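Local atomic coordinates of rubber oxygenase (Streptomyces sp., PDB entry 5O1L), a protein that cleaves the double bonds of poly(cis-1,4-isoprene) in natural and synthetic rubber oxidatively with molecular oxygen, using one non-covalently bound b-type heme. Residues I220-Q224 and A225-V229; V263-M267 and L268-D272. One frame throughout, in Å; residues are numbered along the deposited sequence. Where two conformers were deposited one is given.

Contact 1: residues I220-Q224 and A225-V229. With HEM (protoporphyrin IX containing Fe), chain C.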
loop_
_atom_site.group_PDB
_atom_site.type_symbol
_atom_site.label_atom_id
_atom_site.label_comp_id
_atom_site.label_asym_id
_atom_site.label_seq_id
_atom_site.Cartn_x
_atom_site.Cartn_y
_atom_site.Cartn_z
ATOM N N ILE A 220 5.007 -15.795 -13.058
ATOM C CA ILE A 220 4.196 -15.878 -11.848
ATOM C C ILE A 220 4.108 -14.432 -11.336
ATOM O O ILE A 220 5.147 -13.747 -11.304
ATOM C CB ILE A 220 4.924 -16.709 -10.782
ATOM C CG1 ILE A 220 5.320 -18.100 -11.366
ATOM C CG2 ILE A 220 4.152 -16.757 -9.456
ATOM C CD1 ILE A 220 6.054 -18.969 -10.394
ATOM N N PRO A 221 2.926 -13.965 -10.984
ATOM C CA PRO A 221 2.811 -12.565 -10.590
ATOM C C PRO A 221 3.274 -12.364 -9.120
ATOM O O PRO A 221 3.467 -13.295 -8.357
ATOM C CB PRO A 221 1.311 -12.323 -10.641
ATOM C CG PRO A 221 0.766 -13.643 -10.234
ATOM C CD PRO A 221 1.631 -14.669 -10.914
ATOM N N ILE A 222 3.378 -11.095 -8.777
ATOM C CA ILE A 222 3.599 -10.656 -7.406
ATOM C C ILE A 222 4.916 -11.212 -6.866
ATOM O O ILE A 222 4.980 -11.892 -5.830
ATOM C CB ILE A 222 2.422 -10.939 -6.425
ATOM C CG1 ILE A 222 1.041 -10.825 -7.059
ATOM C CG2 ILE A 222 2.539 -9.980 -5.230
ATOM C CD1 ILE A 222 -0.070 -11.157 -6.127
ATOM N N SER A 223 5.990 -10.917 -7.560
ATOM C CA SER A 223 7.317 -11.273 -7.028
ATOM C C SER A 223 7.663 -10.381 -5.827
ATOM O O SER A 223 6.996 -9.369 -5.586
ATOM C CB SER A 223 8.403 -11.096 -8.103
ATOM O OG SER A 223 8.568 -9.730 -8.392
ATOM N N GLN A 224 8.669 -10.779 -5.071
ATOM C CA GLN A 224 9.215 -9.974 -3.962
ATOM C C GLN A 224 9.538 -8.574 -4.470
ATOM O O GLN A 224 9.302 -7.572 -3.773
ATOM C CB GLN A 224 10.495 -10.607 -3.412
ATOM C CG GLN A 224 10.288 -11.955 -2.716
ATOM C CD GLN A 224 9.882 -11.824 -1.295
ATOM O OE1 GLN A 224 9.022 -12.591 -0.797
ATOM N NE2 GLN A 224 10.406 -10.837 -0.632
ATOM N N ALA A 225 10.181 -8.503 -5.639
ATOM C CA ALA A 225 10.531 -7.204 -6.228
ATOM C C ALA A 225 9.279 -6.373 -6.472
ATOM O O ALA A 225 9.244 -5.163 -6.179
ATOM C CB ALA A 225 11.338 -7.396 -7.530
ATOM N N ASP A 226 8.240 -6.998 -7.009
ATOM C CA ASP A 226 7.008 -6.312 -7.255
ATOM C C ASP A 226 6.363 -5.739 -5.937
ATOM O O ASP A 226 5.910 -4.575 -5.894
ATOM C CB ASP A 226 5.966 -7.241 -7.920
ATOM C CG ASP A 226 6.354 -7.733 -9.315
ATOM O OD1 ASP A 226 7.020 -6.972 -10.026
ATOM O OD2 ASP A 226 5.782 -8.797 -9.692
ATOM N N ILE A 227 6.433 -6.534 -4.893
ATOM C CA ILE A 227 5.884 -6.107 -3.604
ATOM C C ILE A 227 6.649 -4.854 -3.147
ATOM O O ILE A 227 6.034 -3.871 -2.674
ATOM C CB ILE A 227 5.862 -7.206 -2.560
ATOM C CG1 ILE A 227 4.997 -8.385 -3.032
ATOM C CG2 ILE A 227 5.417 -6.672 -1.188
ATOM C CD1 ILE A 227 5.096 -9.565 -2.123
ATOM N N MET A 228 7.970 -4.892 -3.269
ATOM C CA MET A 228 8.782 -3.735 -2.846
ATOM C C MET A 228 8.567 -2.481 -3.683
ATOM O O MET A 228 8.579 -1.388 -3.176
ATOM C CB MET A 228 10.250 -4.120 -2.710
ATOM C CG MET A 228 10.484 -4.959 -1.505
ATOM S SD MET A 228 9.900 -4.272 0.082
ATOM C CE MET A 228 10.654 -2.740 0.057
ATOM N N VAL A 229 8.306 -2.654 -4.978
ATOM C CA VAL A 229 7.900 -1.514 -5.788
ATOM C C VAL A 229 6.690 -0.843 -5.221
ATOM O O VAL A 229 6.607 0.396 -5.064
ATOM C CB VAL A 229 7.730 -1.942 -7.282
ATOM C CG1 VAL A 229 7.081 -0.813 -8.054
ATOM C CG2 VAL A 229 9.041 -2.337 -7.874
HETATM C CHA HEM C . -4.872 -8.491 -2.711
HETATM C CHB HEM C . -2.229 -5.574 -0.056
HETATM C CHC HEM C . 1.281 -5.800 -3.303
HETATM C CHD HEM C . -1.782 -7.847 -6.340
HETATM C C1A HEM C . -4.383 -7.719 -1.718
HETATM C C2A HEM C . -5.130 -7.486 -0.504
HETATM C C3A HEM C . -4.402 -6.629 0.225
HETATM C C4A HEM C . -3.218 -6.365 -0.455
HETATM C CMA HEM C . -4.834 -6.082 1.564
HETATM C CAA HEM C . -6.509 -8.063 -0.102
HETATM C CBA HEM C . -7.631 -7.213 -0.728
HETATM C CGA HEM C . -8.907 -7.473 -0.013
HETATM O O1A HEM C . -9.454 -8.526 -0.362
HETATM O O2A HEM C . -9.320 -6.647 0.891
HETATM C C1B HEM C . -1.008 -5.410 -0.702
HETATM C C2B HEM C . 0.045 -4.626 -0.154
HETATM C C3B HEM C . 1.055 -4.677 -1.008
HETATM C C4B HEM C . 0.626 -5.480 -2.142
HETATM C CMB HEM C . 0.046 -3.885 1.167
HETATM C CAB HEM C . 2.412 -4.189 -1.019
HETATM C CBB HEM C . 3.062 -3.432 0.006
HETATM C C1C HEM C . 0.758 -6.392 -4.443
HETATM C C2C HEM C . 1.464 -6.390 -5.712
HETATM C C3C HEM C . 0.578 -6.997 -6.541
HETATM C C4C HEM C . -0.630 -7.255 -5.776
HETATM C CMC HEM C . 2.875 -5.944 -5.960
HETATM C CAC HEM C . 0.744 -7.268 -7.977
HETATM C CBC HEM C . 1.868 -7.163 -8.789
HETATM C C1D HEM C . -2.890 -8.185 -5.607
HETATM C C2D HEM C . -4.035 -8.941 -6.153
HETATM C C3D HEM C . -4.902 -9.128 -5.164
HETATM C C4D HEM C . -4.291 -8.528 -3.977
HETATM C CMD HEM C . -4.140 -9.296 -7.588
HETATM C CAD HEM C . -6.278 -9.832 -5.246
HETATM C CBD HEM C . -7.294 -8.786 -5.687
HETATM C CGD HEM C . -8.655 -9.470 -5.854
HETATM O O1D HEM C . -9.581 -9.073 -5.111
HETATM O O2D HEM C . -8.876 -10.394 -6.683
HETATM N NA HEM C . -3.200 -7.054 -1.662
HETATM N NB HEM C . -0.602 -5.862 -1.896
HETATM N NC HEM C . -0.517 -6.883 -4.481
HETATM N ND HEM C . -3.056 -8.030 -4.270
HETATM FE FE HEM C . -1.835 -6.989 -3.083
HETATM O O HOH W 1 3.154 -9.387 -11.174
#
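S223 and D226 grip each other at the start of helix 224-244 and form a capping box. D226 N donates to S223 OG over 3.1 Å. In return S223 N donates to D226 OD2 at 3.0 Å, meeting the oxygen from above the carboxylate plane, 35° out of it. S223 sits at the N-cap. Its OG lies between the backbone N and the carbonyl carbon (chi1 68°), which brings it back over the first turn. Behind the box the ordinary helix bonds begin, I227 N to S223 O and M228 N to Q224 O.

A water joins I222 N, at 3.0 Å, to D226 OD2. I222 CG2 packs on I227 CG1 at 3.7 Å, the two side chains crossing at a slant. Both isoleucines also touch the heme. I222 lays CG1 against HEM CAC at 3.7 Å, and its CD1 reaches the meso carbon CHD. I227 turns CG2 toward the vinyl carbon CAB. The backbone O of D226 comes closest to the heme, 3.3 Å from HEM CMC. I222 also touches H198, the probable axial ligand of the iron.

Further out, R147 makes a salt bridge with D226 OD1, and Q218 NE2 donates to D226 OD2. The buried carboxylate is thus held by the cap, the water, Q218 and R147, which fixes its rotation at the edge of the heme pocket.

Contact 2: residues V263-M267 and L268-D272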
loop_
_atom_site.group_PDB
_atom_site.type_symbol
_atom_site.label_atom_id
_atom_site.label_comp_id
_atom_site.label_asym_id
_atom_site.label_seq_id
_atom_site.Cartn_x
_atom_site.Cartn_y
_atom_site.Cartn_z
ATOM N N VAL A 263 8.277 -3.704 9.431
ATOM C CA VAL A 263 7.669 -4.841 10.044
ATOM C C VAL A 263 6.519 -5.302 9.165
ATOM O O VAL A 263 6.346 -6.494 8.944
ATOM C CB VAL A 263 7.192 -4.489 11.434
ATOM C CG1 VAL A 263 6.235 -5.561 12.004
ATOM C CG2 VAL A 263 8.367 -4.223 12.382
ATOM N N SER A 264 5.767 -4.352 8.600
ATOM C CA SER A 264 4.617 -4.772 7.777
ATOM C C SER A 264 5.064 -5.501 6.537
ATOM O O SER A 264 4.432 -6.485 6.141
ATOM C CB SER A 264 3.782 -3.580 7.426
ATOM O OG SER A 264 3.224 -2.953 8.585
ATOM N N ALA A 265 6.124 -5.096 5.879
ATOM C CA ALA A 265 6.687 -5.814 4.728
ATOM C C ALA A 265 7.046 -7.220 5.135
ATOM O O ALA A 265 6.720 -8.178 4.420
ATOM C CB ALA A 265 7.903 -5.095 4.208
ATOM N N HIS A 266 7.702 -7.398 6.279
ATOM C CA HIS A 266 8.035 -8.789 6.737
ATOM C C HIS A 266 6.765 -9.565 6.931
ATOM O O HIS A 266 6.701 -10.735 6.477
ATOM C CB HIS A 266 8.767 -8.659 8.066
ATOM C CG HIS A 266 9.148 -9.967 8.656
ATOM N ND1 HIS A 266 8.346 -10.812 9.408
ATOM C CD2 HIS A 266 10.354 -10.536 8.620
ATOM C CE1 HIS A 266 9.092 -11.872 9.769
ATOM N NE2 HIS A 266 10.307 -11.735 9.263
ATOM N N MET A 267 5.757 -8.989 7.564
ATOM C CA MET A 267 4.525 -9.785 7.855
ATOM C C MET A 267 3.766 -10.071 6.600
ATOM O O MET A 267 3.067 -11.075 6.522
ATOM C CB MET A 267 3.671 -9.014 8.816
ATOM C CG MET A 267 4.310 -8.761 10.170
ATOM S SD MET A 267 4.879 -10.246 11.003
ATOM C CE MET A 267 3.328 -11.110 11.387
ATOM N N LEU A 268 3.947 -9.319 5.552
ATOM C CA LEU A 268 3.347 -9.642 4.224
ATOM C C LEU A 268 4.125 -10.670 3.479
ATOM O O LEU A 268 3.704 -11.077 2.366
ATOM C CB LEU A 268 3.232 -8.380 3.385
ATOM C CG LEU A 268 2.216 -7.400 3.901
ATOM C CD1 LEU A 268 2.435 -5.961 3.341
ATOM C CD2 LEU A 268 0.825 -7.869 3.581
ATOM N N GLY A 269 5.260 -11.144 4.001
ATOM C CA GLY A 269 6.034 -12.142 3.334
ATOM C C GLY A 269 7.234 -11.688 2.559
ATOM O O GLY A 269 7.880 -12.504 1.905
ATOM N N VAL A 270 7.641 -10.424 2.705
ATOM C CA VAL A 270 8.865 -9.938 2.078
ATOM C C VAL A 270 10.070 -10.436 2.918
ATOM O O VAL A 270 10.077 -10.265 4.136
ATOM C CB VAL A 270 8.918 -8.459 1.935
ATOM C CG1 VAL A 270 10.227 -8.087 1.221
ATOM C CG2 VAL A 270 7.682 -7.975 1.128
ATOM N N SER A 271 11.043 -11.077 2.300
ATOM C CA SER A 271 12.230 -11.483 2.985
ATOM C C SER A 271 12.965 -10.268 3.522
ATOM O O SER A 271 13.072 -9.233 2.833
ATOM C CB SER A 271 13.166 -12.149 1.980
ATOM O OG SER A 271 14.398 -12.392 2.589
ATOM N N ASP A 272 13.561 -10.416 4.716
ATOM C CA ASP A 272 14.304 -9.330 5.325
ATOM C C ASP A 272 15.459 -8.909 4.458
ATOM O O ASP A 272 15.920 -7.760 4.635
ATOM C CB ASP A 272 14.792 -9.708 6.700
ATOM C CG ASP A 272 13.692 -9.906 7.720
ATOM O OD1 ASP A 272 12.518 -9.521 7.383
ATOM O OD2 ASP A 272 14.010 -10.393 8.841
HETATM O O HOH W 2 9.044 -12.433 5.834
HETATM O O HOH W 3 13.333 -13.034 8.802
#
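This is a helix C-terminal cap of the Schellman type, where helix 251-267 ends and the loop toward helix 279-289 begins. V270 N reaches back to A265 O at 3.0 Å, the long bond of the motif. G269 N donates to H266 O over 2.9 Å. It comes from above the carbonyl plane, 60° out of it, well off the direction of a lone pair. G269 turns the chain with a positive phi of 100°, a backbone shape that glycine adopts readily. L268 N keeps the last regular helix bond, to S264 O at 2.9 Å, and has a weak second one to A265 O.

The side chains of V270 and L268 lie against the last turn of the helix, against its carbonyls as well as A265 CB. V270 sets CG2 over A265 O at 3.4 Å, and its CB faces A265 CB at 4.2 Å. L268 folds back over the last turn, with CG 3.3 Å from S264 O. Its side chain also touches the heme and T194 of helix 187-204.

One water donates to both H266 O and V270 O, bridging the last turn to the loop, and lies over a face of the H266 ring. A second water donates to D272 OD2 at 2.7 Å and has a weak bond to H266 NE2. The direct approach of D272 OD1 to the H266 ring is too close in the model, and its detail is doubtful.

The carbonyls of S264, A265 and H266 are therefore taken up by amides of the following loop, with a water adding a second donor at H266 O. D272 OD2 is held by W110 NE1 and the second water.

From the N terminus, the chain leaves helix 209-214, and contact 1 closes the turn into helix 224-244. That helix runs its length before helix 251-267 follows. Contact 2 then closes the end of the second helix and opens the loop toward helix 279-289. The two contacts are in series, neither nested nor crossed, and their centres lie about 12 Å apart. They meet in space: I227 CG2 packs on V270 CG2 at 3.5 Å, and the side chain of Q224 also lies against V270. The start of one helix is thus joined to the end of the next beside the heme, which I222, I227 and L268 all touch.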